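Local coordinates for protein sialidase B (Streptococcus pneumoniae serotype 4, PDB 4XJW) that cleaves terminal sialic acid from alpha-2,3-, alpha-2,6- and alpha-2,8-linked glycans, acting as a family 33 glycosidase and intramolecular trans-sialidase, at residues Val111-Ser114 and Lys115-Thr118; Val153-Gly157 and Lys158-Leu162; Tyr364-Asn367 and Asp368-Val372; Pro441-Gly444 and Glu445-Gly449; Glu508-Asp511 and Gly512-Arg515. The protein carries 1 engineered substitution. All coordinates share one frame; numbering follows the deposited sequence.

Contact 1 of 5, residues Val111-Ser114 and Lys115-Thr118; sequences VSDS and KDKT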
loop_
_atom_site.group_PDB
_atom_site.type_symbol
_atom_site.label_atom_id
_atom_site.label_comp_id
_atom_site.label_asym_id
_atom_site.label_seq_id
_atom_site.Cartn_x
_atom_site.Cartn_y
_atom_site.Cartn_z
ATOM N N VAL A 111 24.434 -9.860 -1.933
ATOM C CA VAL A 111 25.171 -10.554 -2.987
ATOM C C VAL A 111 25.989 -9.558 -3.824
ATOM O O VAL A 111 25.450 -8.600 -4.392
ATOM C CB VAL A 111 24.214 -11.365 -3.883
ATOM C CG1 VAL A 111 25.003 -12.103 -4.950
ATOM C CG2 VAL A 111 23.410 -12.356 -3.036
ATOM N N SER A 112 27.301 -9.786 -3.884
ATOM C CA SER A 112 28.217 -8.967 -4.669
ATOM C C SER A 112 28.729 -9.817 -5.838
ATOM O O SER A 112 29.576 -10.693 -5.656
ATOM C CB SER A 112 29.372 -8.490 -3.775
ATOM O OG SER A 112 30.267 -7.642 -4.459
ATOM N N ASP A 113 28.201 -9.550 -7.030
ATOM C CA ASP A 113 28.342 -10.451 -8.171
ATOM C C ASP A 113 29.229 -9.841 -9.251
ATOM O O ASP A 113 28.794 -8.973 -10.012
ATOM C CB ASP A 113 26.952 -10.757 -8.742
ATOM C CG ASP A 113 26.969 -11.843 -9.805
ATOM O OD1 ASP A 113 28.062 -12.224 -10.266
ATOM O OD2 ASP A 113 25.873 -12.303 -10.181
ATOM N N SER A 114 30.474 -10.307 -9.323
ATOM C CA SER A 114 31.436 -9.762 -10.277
ATOM C C SER A 114 31.108 -10.047 -11.745
ATOM O O SER A 114 31.326 -9.197 -12.611
ATOM C CB SER A 114 32.867 -10.205 -9.937
ATOM O OG SER A 114 33.015 -11.611 -9.924
ATOM N N LYS A 115 30.570 -11.227 -12.028
ATOM C CA LYS A 115 30.271 -11.570 -13.418
ATOM C C LYS A 115 29.112 -10.752 -13.998
ATOM O O LYS A 115 29.152 -10.374 -15.167
ATOM C CB LYS A 115 30.034 -13.069 -13.583
ATOM C CG LYS A 115 31.306 -13.901 -13.464
ATOM C CD LYS A 115 31.541 -14.744 -14.711
ATOM C CE LYS A 115 32.277 -16.044 -14.376
ATOM N NZ LYS A 115 32.546 -16.887 -15.579
ATOM N N ASP A 116 28.093 -10.469 -13.188
ATOM C CA ASP A 116 26.980 -9.633 -13.651
ATOM C C ASP A 116 27.133 -8.176 -13.230
ATOM O O ASP A 116 26.267 -7.337 -13.534
ATOM C CB ASP A 116 25.624 -10.173 -13.187
ATOM C CG ASP A 116 25.208 -11.421 -13.937
ATOM O OD1 ASP A 116 25.943 -11.825 -14.865
ATOM O OD2 ASP A 116 24.144 -11.995 -13.601
ATOM N N LYS A 117 28.230 -7.888 -12.531
ATOM C CA LYS A 117 28.549 -6.539 -12.062
ATOM C C LYS A 117 27.399 -5.937 -11.285
ATOM O O LYS A 117 27.086 -4.752 -11.441
ATOM C CB LYS A 117 28.888 -5.609 -13.228
ATOM C CG LYS A 117 30.070 -6.053 -14.063
ATOM C CD LYS A 117 30.405 -4.974 -15.080
ATOM C CE LYS A 117 31.799 -5.139 -15.630
ATOM N NZ LYS A 117 32.210 -3.933 -16.405
ATOM N N THR A 118 26.783 -6.747 -10.436
ATOM C CA THR A 118 25.572 -6.331 -9.748
ATOM C C THR A 118 25.682 -6.529 -8.240
ATOM O O THR A 118 26.282 -7.505 -7.776
ATOM C CB THR A 118 24.365 -7.098 -10.307
ATOM O OG1 THR A 118 24.192 -6.745 -11.690
ATOM C CG2 THR A 118 23.089 -6.757 -9.546
#
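The carboxylates of D113 and D116 lie close together at the end of a tight beta hairpin in the N-terminal lectin-like domain, their planes 28° apart. D113 OD2 comes within 3.7 Å of D116 CB and stands 3.8 Å from D116 OD2. These like charges probably raise the proton affinity of both acids a little. The other oxygen of D113 turns to the loop backbone: D113 CG is anti to the backbone N (chi1 -172°), which brings OD1 over the turn, where the amides of K115 and D116 give it weak hydrogen bonds. The bond from D116 N to D113 OD1 is long, 3.4 Å, but nearly straight at 166°; the one from K115 N is more bent. The hairpin joins strand 102-113 to strand 118-123 and carries a G1 beta bulge, K117 and T118 both facing D113, with K117 in a left-handed backbone conformation. D113 and T118 form a hydrogen-bonded antiparallel pair, with D113 N to T118 O at 2.9 Å and T118 N to D113 O at 3.0 Å. K117 N also makes a weak bond to S114 O. Outside the turn, S114 OG is bonded to S31 OG and K117 NZ to the carbonyl of D134. The T118 hydroxyl bonds to T132 OG1 and also folds back on its own segment, T118 OG1 lying 2.8 Å from D116 O, well above that carbonyl plane.

Contact 2 of 5, residues Val153-Gly157 and Lys158-Leu162; sequences VNREG and KEHYL. With PO4 (phosphate ion), chain D.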
loop_
_atom_site.group_PDB
_atom_site.type_symbol
_atom_site.label_atom_id
_atom_site.label_comp_id
_atom_site.label_asym_id
_atom_site.label_seq_id
_atom_site.Cartn_x
_atom_site.Cartn_y
_atom_site.Cartn_z
ATOM N N VAL A 153 32.766 0.515 11.506
ATOM C CA VAL A 153 33.758 0.491 10.427
ATOM C C VAL A 153 35.036 1.132 10.958
ATOM O O VAL A 153 34.991 2.216 11.550
ATOM C CB VAL A 153 33.283 1.269 9.170
ATOM C CG1 VAL A 153 34.331 1.215 8.075
ATOM C CG2 VAL A 153 31.972 0.703 8.650
ATOM N N ASN A 154 36.168 0.457 10.772
ATOM C CA ASN A 154 37.448 0.990 11.235
ATOM C C ASN A 154 38.084 1.867 10.162
ATOM O O ASN A 154 38.529 1.370 9.127
ATOM C CB ASN A 154 38.385 -0.159 11.632
ATOM C CG ASN A 154 39.685 0.326 12.256
ATOM O OD1 ASN A 154 40.246 1.332 11.842
ATOM N ND2 ASN A 154 40.166 -0.394 13.259
ATOM N N ARG A 155 38.136 3.169 10.426
ATOM C CA ARG A 155 38.727 4.125 9.489
ATOM C C ARG A 155 39.845 4.892 10.189
ATOM O O ARG A 155 39.622 5.498 11.233
ATOM C CB ARG A 155 37.653 5.082 8.960
ATOM C CG ARG A 155 36.411 4.370 8.417
ATOM C CD ARG A 155 35.297 5.366 8.101
ATOM N NE ARG A 155 35.581 6.167 6.908
ATOM C CZ ARG A 155 34.959 7.297 6.596
ATOM N NH1 ARG A 155 34.020 7.787 7.392
ATOM N NH2 ARG A 155 35.276 7.947 5.481
ATOM N N GLU A 156 41.047 4.837 9.616
ATOM C CA GLU A 156 42.235 5.451 10.217
ATOM C C GLU A 156 42.439 5.011 11.672
ATOM O O GLU A 156 42.862 5.794 12.526
ATOM C CB GLU A 156 42.195 6.979 10.082
ATOM C CG GLU A 156 42.039 7.446 8.633
ATOM C CD GLU A 156 42.362 8.917 8.443
ATOM O OE1 GLU A 156 41.731 9.757 9.119
ATOM O OE2 GLU A 156 43.250 9.228 7.617
ATOM N N GLY A 157 42.126 3.747 11.944
ATOM C CA GLY A 157 42.328 3.184 13.268
ATOM C C GLY A 157 41.273 3.564 14.290
ATOM O O GLY A 157 41.433 3.285 15.480
ATOM N N LYS A 158 40.194 4.202 13.847
ATOM C CA LYS A 158 39.133 4.582 14.776
ATOM C C LYS A 158 37.757 4.057 14.363
ATOM O O LYS A 158 37.518 3.790 13.183
ATOM C CB LYS A 158 39.132 6.090 14.996
ATOM C CG LYS A 158 40.508 6.591 15.445
ATOM C CD LYS A 158 40.572 8.080 15.628
ATOM C CE LYS A 158 42.023 8.539 15.671
ATOM N NZ LYS A 158 42.717 8.178 14.396
ATOM N N GLU A 159 36.868 3.896 15.345
ATOM C CA GLU A 159 35.548 3.303 15.109
ATOM C C GLU A 159 34.566 4.329 14.573
ATOM O O GLU A 159 34.380 5.392 15.173
ATOM C CB GLU A 159 34.962 2.739 16.405
ATOM C CG GLU A 159 35.746 1.642 17.088
ATOM C CD GLU A 159 35.186 1.348 18.473
ATOM O OE1 GLU A 159 34.903 2.320 19.217
ATOM O OE2 GLU A 159 35.012 0.159 18.813
ATOM N N HIS A 160 33.930 4.006 13.453
ATOM C CA HIS A 160 32.857 4.831 12.910
ATOM C C HIS A 160 31.560 4.036 12.872
ATOM O O HIS A 160 31.583 2.809 12.736
ATOM C CB HIS A 160 33.194 5.296 11.488
ATOM C CG HIS A 160 34.287 6.311 11.425
ATOM N ND1 HIS A 160 34.134 7.538 10.812
ATOM C CD2 HIS A 160 35.556 6.285 11.901
ATOM C CE1 HIS A 160 35.261 8.220 10.912
ATOM N NE2 HIS A 160 36.138 7.483 11.570
ATOM N N TYR A 161 30.434 4.736 12.998
ATOM C CA TYR A 161 29.112 4.124 12.837
ATOM C C TYR A 161 28.849 2.999 13.841
ATOM O O TYR A 161 28.342 1.931 13.480
ATOM C CB TYR A 161 28.937 3.617 11.399
ATOM C CG TYR A 161 29.377 4.617 10.360
ATOM C CD1 TYR A 161 28.878 5.913 10.368
ATOM C CD2 TYR A 161 30.305 4.274 9.381
ATOM C CE1 TYR A 161 29.274 6.839 9.431
ATOM C CE2 TYR A 161 30.717 5.200 8.438
ATOM C CZ TYR A 161 30.200 6.478 8.470
ATOM O OH TYR A 161 30.593 7.413 7.542
ATOM N N LEU A 162 29.195 3.250 15.101
ATOM C CA LEU A 162 28.989 2.284 16.178
ATOM C C LEU A 162 27.539 1.814 16.258
ATOM O O LEU A 162 26.609 2.614 16.157
ATOM C CB LEU A 162 29.425 2.872 17.522
ATOM C CG LEU A 162 30.918 2.843 17.825
ATOM C CD1 LEU A 162 31.197 3.641 19.090
ATOM C CD2 LEU A 162 31.400 1.405 17.982
HETATM P P PO4 D . 32.215 9.831 5.012
HETATM O O1 PO4 D . 32.632 10.105 6.433
HETATM O O2 PO4 D . 33.433 9.544 4.155
HETATM O O3 PO4 D . 31.302 8.617 5.022
HETATM O O4 PO4 D . 31.472 11.028 4.476
HETATM O O HOH W 1 38.982 8.092 11.696
#
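R155 lays its CD over one face of the H160 ring, a CH-pi contact 3.7 Å from the centroid, on one side of the short hairpin 153-160. A type I' turn from R155 to K158 closes it. The R155 chain starts with CG beside the backbone N (chi1 -51°) and bends at chi3 (72°), swinging the guanidinium past the ring with the planes 65° apart. Its end grips a phosphate, probably from the crystallisation liquor: R155 NH1 reaches phosphate O1 at 2.9 Å, almost straight, and R155 NH2 reaches O2 at 2.8 Å. Y161 turns its OH to the same ion, 2.9 Å from O3, while its ring edge meets V153 CG2. K158 bends only at chi4, bringing NZ to E156 O at 3.0 Å. A water ties H160 NE2 to R155 O. R155 NE bonds to the K60 carbonyl, and R79 also binds the phosphate. R155 and R79 together probably balance the anion's charge, while the histidine face and K60 carbonyl probably help hold the R155 side chain.

Contact 3 of 5, residues Tyr364-Asn367 and Asp368-Val372; sequences YTIN and DKYEV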
loop_
_atom_site.group_PDB
_atom_site.type_symbol
_atom_site.label_atom_id
_atom_site.label_comp_id
_atom_site.label_asym_id
_atom_site.label_seq_id
_atom_site.Cartn_x
_atom_site.Cartn_y
_atom_site.Cartn_z
ATOM N N TYR A 364 -24.448 3.979 -32.109
ATOM C CA TYR A 364 -23.499 3.521 -31.100
ATOM C C TYR A 364 -24.194 3.084 -29.828
ATOM O O TYR A 364 -25.178 3.692 -29.407
ATOM C CB TYR A 364 -22.518 4.630 -30.748
ATOM C CG TYR A 364 -21.667 5.087 -31.902
ATOM C CD1 TYR A 364 -20.551 4.360 -32.291
ATOM C CD2 TYR A 364 -21.976 6.247 -32.588
ATOM C CE1 TYR A 364 -19.763 4.779 -33.339
ATOM C CE2 TYR A 364 -21.197 6.681 -33.633
ATOM C CZ TYR A 364 -20.095 5.941 -34.008
ATOM O OH TYR A 364 -19.321 6.366 -35.052
ATOM N N THR A 365 -23.665 2.033 -29.212
ATOM C CA THR A 365 -24.120 1.609 -27.897
ATOM C C THR A 365 -22.932 1.378 -26.969
ATOM O O THR A 365 -21.790 1.247 -27.418
ATOM C CB THR A 365 -24.980 0.328 -27.964
ATOM O OG1 THR A 365 -24.214 -0.738 -28.537
ATOM C CG2 THR A 365 -26.238 0.556 -28.801
ATOM N N ILE A 366 -23.214 1.347 -25.670
ATOM C CA ILE A 366 -22.217 1.040 -24.654
ATOM C C ILE A 366 -22.626 -0.271 -23.985
ATOM O O ILE A 366 -23.774 -0.411 -23.570
ATOM C CB ILE A 366 -22.161 2.157 -23.595
ATOM C CG1 ILE A 366 -21.958 3.526 -24.253
ATOM C CG2 ILE A 366 -21.083 1.882 -22.567
ATOM C CD1 ILE A 366 -20.649 3.659 -25.032
ATOM N N ASN A 367 -21.708 -1.228 -23.884
ATOM C CA ASN A 367 -22.027 -2.493 -23.217
ATOM C C ASN A 367 -21.818 -2.414 -21.699
ATOM O O ASN A 367 -21.585 -1.332 -21.162
ATOM C CB ASN A 367 -21.298 -3.695 -23.851
ATOM C CG ASN A 367 -19.781 -3.660 -23.655
ATOM O OD1 ASN A 367 -19.257 -2.898 -22.845
ATOM N ND2 ASN A 367 -19.073 -4.501 -24.399
ATOM N N ASP A 368 -21.903 -3.547 -21.007
ATOM C CA ASP A 368 -21.731 -3.528 -19.556
ATOM C C ASP A 368 -20.274 -3.313 -19.140
ATOM O O ASP A 368 -19.998 -2.957 -17.996
ATOM C CB ASP A 368 -22.298 -4.788 -18.896
ATOM C CG ASP A 368 -22.192 -4.745 -17.367
ATOM O OD1 ASP A 368 -22.297 -3.638 -16.776
ATOM O OD2 ASP A 368 -21.985 -5.817 -16.756
ATOM N N LYS A 369 -19.339 -3.502 -20.062
ATOM C CA LYS A 369 -17.942 -3.233 -19.737
ATOM C C LYS A 369 -17.581 -1.760 -19.993
ATOM O O LYS A 369 -16.412 -1.378 -19.893
ATOM C CB LYS A 369 -17.006 -4.167 -20.510
ATOM C CG LYS A 369 -17.371 -5.643 -20.402
ATOM C CD LYS A 369 -16.248 -6.529 -20.918
ATOM C CE LYS A 369 -16.770 -7.877 -21.395
ATOM N NZ LYS A 369 -15.652 -8.789 -21.795
ATOM N N TYR A 370 -18.593 -0.945 -20.296
ATOM C CA TYR A 370 -18.405 0.464 -20.663
ATOM C C TYR A 370 -17.600 0.608 -21.952
ATOM O O TYR A 370 -16.927 1.615 -22.180
ATOM C CB TYR A 370 -17.814 1.286 -19.512
ATOM C CG TYR A 370 -18.830 1.542 -18.435
ATOM C CD1 TYR A 370 -19.027 0.618 -17.416
ATOM C CD2 TYR A 370 -19.624 2.684 -18.457
ATOM C CE1 TYR A 370 -19.970 0.834 -16.437
ATOM C CE2 TYR A 370 -20.575 2.908 -17.480
ATOM C CZ TYR A 370 -20.739 1.974 -16.472
ATOM O OH TYR A 370 -21.675 2.173 -15.484
ATOM N N GLU A 371 -17.696 -0.415 -22.793
ATOM C CA GLU A 371 -17.027 -0.436 -24.085
ATOM C C GLU A 371 -17.947 0.063 -25.195
ATOM O O GLU A 371 -19.167 -0.116 -25.129
ATOM C CB GLU A 371 -16.521 -1.845 -24.378
ATOM C CG GLU A 371 -15.432 -2.294 -23.400
ATOM C CD GLU A 371 -15.227 -3.803 -23.362
ATOM O OE1 GLU A 371 -15.955 -4.532 -24.068
ATOM O OE2 GLU A 371 -14.334 -4.254 -22.614
ATOM N N VAL A 372 -17.360 0.697 -26.207
ATOM C CA VAL A 372 -18.127 1.305 -27.294
ATOM C C VAL A 372 -18.373 0.325 -28.438
ATOM O O VAL A 372 -17.438 -0.306 -28.941
ATOM C CB VAL A 372 -17.401 2.533 -27.867
ATOM C CG1 VAL A 372 -18.231 3.171 -28.976
ATOM C CG2 VAL A 372 -17.110 3.540 -26.766
#
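A type I beta turn from N367 to Y370 closes the hairpin between strand 360-366 and strand 372-374, and N367 holds the loop together through its side-chain amide. N367 CG sits between its backbone N and carbonyl carbon (chi1 67°), a torsion that folds the amide back over the turn. There N367 OD1 accepts two backbone N-H groups: E371 N at 2.9 Å, coming from above the amide plane, and K369 N at 2.8 Å through a weak, bent bond. The latter, from the side-chain oxygen to the amide two residues on, is consistent with an Asx turn. The backbone adds the turn's own bond, Y370 N to N367 O, and N367 N to E371 O at 3.0 Å. Beyond the turn, I366 and V372 form a non-hydrogen-bonded antiparallel pair, with I366 CD1 3.9 Å from V372 CG2. The other branch of I366, CG2, leans on the backbone of Y370, 3.6 Å from its CA. The Y370 ring lies nearly parallel to that of F436, and its OH bonds to the L438 amide, pinning the hairpin to the neighbouring 437-438 strand. The E371 carboxylate crosses the N367 amide obliquely, the two planes 51° apart. N367 ND2 gives E371 OE1 a bond of 3.1 Å, almost perfectly straight at 178°, lying in the amide plane but meeting the carboxylate from above its own plane.

Contact 4 of 5, residues Pro441-Gly444 and Glu445-Gly449; sequences PFLG and EKHNG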
loop_
_atom_site.group_PDB
_atom_site.type_symbol
_atom_site.label_atom_id
_atom_site.label_comp_id
_atom_site.label_asym_id
_atom_site.label_seq_id
_atom_site.Cartn_x
_atom_site.Cartn_y
_atom_site.Cartn_z
ATOM N N PRO A 441 -24.845 9.781 -9.179
ATOM C CA PRO A 441 -24.348 10.949 -8.447
ATOM C C PRO A 441 -25.254 11.237 -7.254
ATOM O O PRO A 441 -26.462 11.014 -7.347
ATOM C CB PRO A 441 -24.445 12.077 -9.482
ATOM C CG PRO A 441 -25.510 11.637 -10.417
ATOM C CD PRO A 441 -25.431 10.142 -10.482
ATOM N N PHE A 442 -24.678 11.704 -6.151
ATOM C CA PHE A 442 -25.453 11.935 -4.936
ATOM C C PHE A 442 -25.585 13.413 -4.560
ATOM O O PHE A 442 -26.391 13.766 -3.697
ATOM C CB PHE A 442 -24.856 11.151 -3.769
ATOM C CG PHE A 442 -24.946 9.663 -3.934
ATOM C CD1 PHE A 442 -26.083 8.977 -3.538
ATOM C CD2 PHE A 442 -23.896 8.951 -4.500
ATOM C CE1 PHE A 442 -26.171 7.598 -3.699
ATOM C CE2 PHE A 442 -23.968 7.584 -4.657
ATOM C CZ PHE A 442 -25.113 6.905 -4.263
ATOM N N LEU A 443 -24.802 14.270 -5.206
ATOM C CA LEU A 443 -24.753 15.680 -4.834
ATOM C C LEU A 443 -25.124 16.620 -5.984
ATOM O O LEU A 443 -24.683 17.773 -6.022
ATOM C CB LEU A 443 -23.377 16.031 -4.258
ATOM C CG LEU A 443 -23.011 15.306 -2.960
ATOM C CD1 LEU A 443 -21.585 15.581 -2.543
ATOM C CD2 LEU A 443 -23.962 15.677 -1.846
ATOM N N GLY A 444 -25.941 16.136 -6.913
ATOM C CA GLY A 444 -26.402 16.968 -8.016
ATOM C C GLY A 444 -25.504 16.988 -9.244
ATOM O O GLY A 444 -24.388 16.466 -9.224
ATOM N N GLU A 445 -26.005 17.598 -10.316
ATOM C CA GLU A 445 -25.306 17.649 -11.604
ATOM C C GLU A 445 -23.964 18.382 -11.583
ATOM O O GLU A 445 -23.103 18.127 -12.426
ATOM C CB GLU A 445 -26.200 18.296 -12.669
ATOM C CG GLU A 445 -27.104 17.331 -13.421
ATOM C CD GLU A 445 -27.981 18.032 -14.450
ATOM O OE1 GLU A 445 -28.516 17.339 -15.341
ATOM O OE2 GLU A 445 -28.134 19.271 -14.362
ATOM N N LYS A 446 -23.793 19.301 -10.639
ATOM C CA LYS A 446 -22.637 20.192 -10.642
ATOM C C LYS A 446 -21.631 19.909 -9.528
ATOM O O LYS A 446 -21.013 20.822 -8.986
ATOM C CB LYS A 446 -23.095 21.645 -10.561
ATOM C CG LYS A 446 -23.610 22.213 -11.867
ATOM C CD LYS A 446 -23.674 23.733 -11.789
ATOM C CE LYS A 446 -24.836 24.187 -10.924
ATOM N NZ LYS A 446 -26.139 23.901 -11.596
ATOM N N HIS A 447 -21.461 18.634 -9.199
ATOM C CA HIS A 447 -20.550 18.244 -8.126
ATOM C C HIS A 447 -19.883 16.925 -8.495
ATOM O O HIS A 447 -20.553 15.982 -8.894
ATOM C CB HIS A 447 -21.328 18.090 -6.816
ATOM C CG HIS A 447 -20.462 18.039 -5.594
ATOM N ND1 HIS A 447 -19.616 16.987 -5.318
ATOM C CD2 HIS A 447 -20.331 18.909 -4.562
ATOM C CE1 HIS A 447 -18.987 17.217 -4.177
ATOM N NE2 HIS A 447 -19.407 18.374 -3.697
ATOM N N ASN A 448 -18.562 16.863 -8.377
ATOM C CA ASN A 448 -17.844 15.626 -8.674
ATOM C C ASN A 448 -18.227 14.522 -7.698
ATOM O O ASN A 448 -18.898 14.779 -6.700
ATOM C CB ASN A 448 -16.329 15.867 -8.658
ATOM C CG ASN A 448 -15.801 16.211 -7.282
ATOM O OD1 ASN A 448 -16.443 16.929 -6.518
ATOM N ND2 ASN A 448 -14.617 15.695 -6.957
ATOM N N GLY A 449 -17.814 13.293 -7.991
ATOM C CA GLY A 449 -18.091 12.187 -7.093
ATOM C C GLY A 449 -17.481 12.448 -5.730
ATOM O O GLY A 449 -16.492 13.187 -5.602
HETATM O O HOH W 2 -23.035 14.769 -7.538
HETATM O O HOH W 3 -24.473 20.078 -7.819
#
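L443 and H447 lie side by side, pointing the same way, across a type I beta turn from G444 to H447 in the loop between strands 437-438 and 451-459 of the propeller domain. The leucine puts CD1 over one face of the imidazole in a CH-pi contact, 3.6 Å from the ring centroid and 17° off the normal. L443 CD1 comes nearest to H447 CE1, at 3.5 Å, while L443 CB rests nearer the root of the ring, 3.8 Å from H447 CG. H447 CG, anti to the backbone N (chi1 -165°), carries the ring alongside the leucine. Two waters tie the backbones of the two segments together. One accepts from L443 N and donates to G444 O and H447 O; the other donates to L443 O at 2.9 Å and accepts from K446 N at 3.0 Å, bridging L443 to K446. G444 opens the turn with a positive phi. Further out, T472 on strand 466-472 touches both L443 and H447, and E445 OE1 takes a hydrogen bond from the E326 amide, linking the turn to strand 324-327. The ring's rotation is probably held by its own neighbour: H447 ND1 donates to N448 O over 2.7 Å, straight at 166°, within the ring plane and on a carbonyl lone pair.

Contact 5 of 5, residues Glu508-Asp511 and Gly512-Arg515; sequences ELRD and GVIR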
loop_
_atom_site.group_PDB
_atom_site.type_symbol
_atom_site.label_atom_id
_atom_site.label_comp_id
_atom_site.label_asym_id
_atom_site.label_seq_id
_atom_site.Cartn_x
_atom_site.Cartn_y
_atom_site.Cartn_z
ATOM N N GLU A 508 -20.220 -0.884 14.577
ATOM C CA GLU A 508 -21.536 -0.912 15.219
ATOM C C GLU A 508 -21.328 -1.209 16.706
ATOM O O GLU A 508 -20.993 -2.334 17.081
ATOM C CB GLU A 508 -22.481 -1.946 14.564
ATOM C CG GLU A 508 -23.945 -1.724 14.974
ATOM C CD GLU A 508 -24.931 -2.619 14.256
ATOM O OE1 GLU A 508 -24.491 -3.554 13.555
ATOM O OE2 GLU A 508 -26.153 -2.378 14.397
ATOM N N LEU A 509 -21.488 -0.194 17.553
ATOM C CA LEU A 509 -21.268 -0.363 18.994
ATOM C C LEU A 509 -22.288 -1.294 19.627
ATOM O O LEU A 509 -21.955 -2.103 20.491
ATOM C CB LEU A 509 -21.317 0.985 19.721
ATOM C CG LEU A 509 -20.175 1.962 19.453
ATOM C CD1 LEU A 509 -20.342 3.202 20.300
ATOM C CD2 LEU A 509 -18.833 1.296 19.715
ATOM N N ARG A 510 -23.538 -1.126 19.218
ATOM C CA ARG A 510 -24.639 -1.984 19.626
ATOM C C ARG A 510 -25.724 -1.789 18.577
ATOM O O ARG A 510 -25.561 -0.987 17.671
ATOM C CB ARG A 510 -25.137 -1.605 21.022
ATOM C CG ARG A 510 -25.461 -0.131 21.197
ATOM C CD ARG A 510 -25.998 0.156 22.594
ATOM N NE ARG A 510 -26.232 1.583 22.828
ATOM C CZ ARG A 510 -27.426 2.165 22.762
ATOM N NH1 ARG A 510 -28.504 1.444 22.474
ATOM N NH2 ARG A 510 -27.543 3.464 22.998
ATOM N N ASP A 511 -26.829 -2.510 18.683
ATOM C CA ASP A 511 -27.818 -2.501 17.616
ATOM C C ASP A 511 -28.315 -1.120 17.153
ATOM O O ASP A 511 -28.978 -0.400 17.898
ATOM C CB ASP A 511 -28.990 -3.398 17.998
ATOM C CG ASP A 511 -29.457 -4.230 16.849
ATOM O OD1 ASP A 511 -30.272 -3.716 16.057
ATOM O OD2 ASP A 511 -29.001 -5.391 16.733
ATOM N N GLY A 512 -27.966 -0.756 15.920
ATOM C CA GLY A 512 -28.438 0.479 15.314
ATOM C C GLY A 512 -27.588 1.688 15.639
ATOM O O GLY A 512 -27.832 2.771 15.118
ATOM N N VAL A 513 -26.594 1.491 16.502
ATOM C CA VAL A 513 -25.686 2.557 16.924
ATOM C C VAL A 513 -24.344 2.386 16.229
ATOM O O VAL A 513 -23.637 1.410 16.474
ATOM C CB VAL A 513 -25.473 2.531 18.436
ATOM C CG1 VAL A 513 -24.569 3.672 18.882
ATOM C CG2 VAL A 513 -26.825 2.607 19.154
ATOM N N ILE A 514 -23.995 3.350 15.381
ATOM C CA ILE A 514 -22.759 3.306 14.616
ATOM C C ILE A 514 -21.831 4.421 15.067
ATOM O O ILE A 514 -22.235 5.590 15.129
ATOM C CB ILE A 514 -23.035 3.504 13.123
ATOM C CG1 ILE A 514 -24.043 2.482 12.602
ATOM C CG2 ILE A 514 -21.741 3.414 12.313
ATOM C CD1 ILE A 514 -24.583 2.827 11.220
ATOM N N ARG A 515 -20.589 4.082 15.392
ATOM C CA ARG A 515 -19.600 5.134 15.583
ATOM C C ARG A 515 -18.615 5.136 14.426
ATOM O O ARG A 515 -18.082 4.097 14.049
ATOM C CB ARG A 515 -18.861 5.027 16.905
ATOM C CG ARG A 515 -17.853 6.177 17.077
ATOM C CD ARG A 515 -17.645 6.536 18.514
ATOM N NE ARG A 515 -18.907 6.892 19.139
ATOM C CZ ARG A 515 -19.123 6.828 20.444
ATOM N NH1 ARG A 515 -18.153 6.434 21.252
ATOM N NH2 ARG A 515 -20.313 7.141 20.937
#
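E508 reaches forward along the chain to G512: its OE2 accepts the G512 amide at 2.9 Å, at 177° and on the lone pair that faces away from OE1. The side chain starts anti to the backbone N (chi1 -165°) and stays extended, a course that carries OE2 across to the G512 amide. OE1 takes the K461 amide, and each oxygen of this buried acid therefore has a backbone N-H partner, which would help to stabilise its negative charge. K461 also lines the pocket of the bound inhibitor, and that inhibitor lies about 7 Å from the E508 side chain. L509 follows, its N bonded to V513 O at 2.9 Å. Its CD1 sits over the centre of the R515 guanidinium, 3.8 Å from CZ, while R515 NH1 is bonded to the D596 carbonyl and NE to T529 OG1. The hairpin, linking strands 504-510 and 513-518 of one four-stranded antiparallel sheet, a blade of the sialidase propeller, turns at R510 to V513 with type II geometry, V513 N returning to R510 O at 2.9 Å. R510 folds back over V513: CG2 of the valine lies over the centre of its guanidinium face, 3.7 Å from R510 CZ, and R510 NH2 forms a salt bridge with D596. D511 ends the segment at the exposed corner of the turn, and G512 follows with a positive phi of 86°.

How the contacts relate
Contacts 1 and 2 both belong to the N-terminal lectin-like domain, their centres about 27 Å apart; contacts 4 and 5 sit about 29 Å apart in the propeller. Contact 3, in the large sheet built beside it, comes within about 10 Å of contact 4 at the nearest atoms. Contact 5 is the buried one and contact 4 the surface one; the others are partly buried. Four are strand-to-strand hairpins, whereas contact 4 is a loop turn held by waters. Acidic or amide side chains accept hydrogen bonds from backbone N-H groups in contacts 1, 3 and 5, weakly in the first. Contacts 2 and 4 each include a CH-pi contact on a histidine, and arginine meets an anion in contacts 2 and 5.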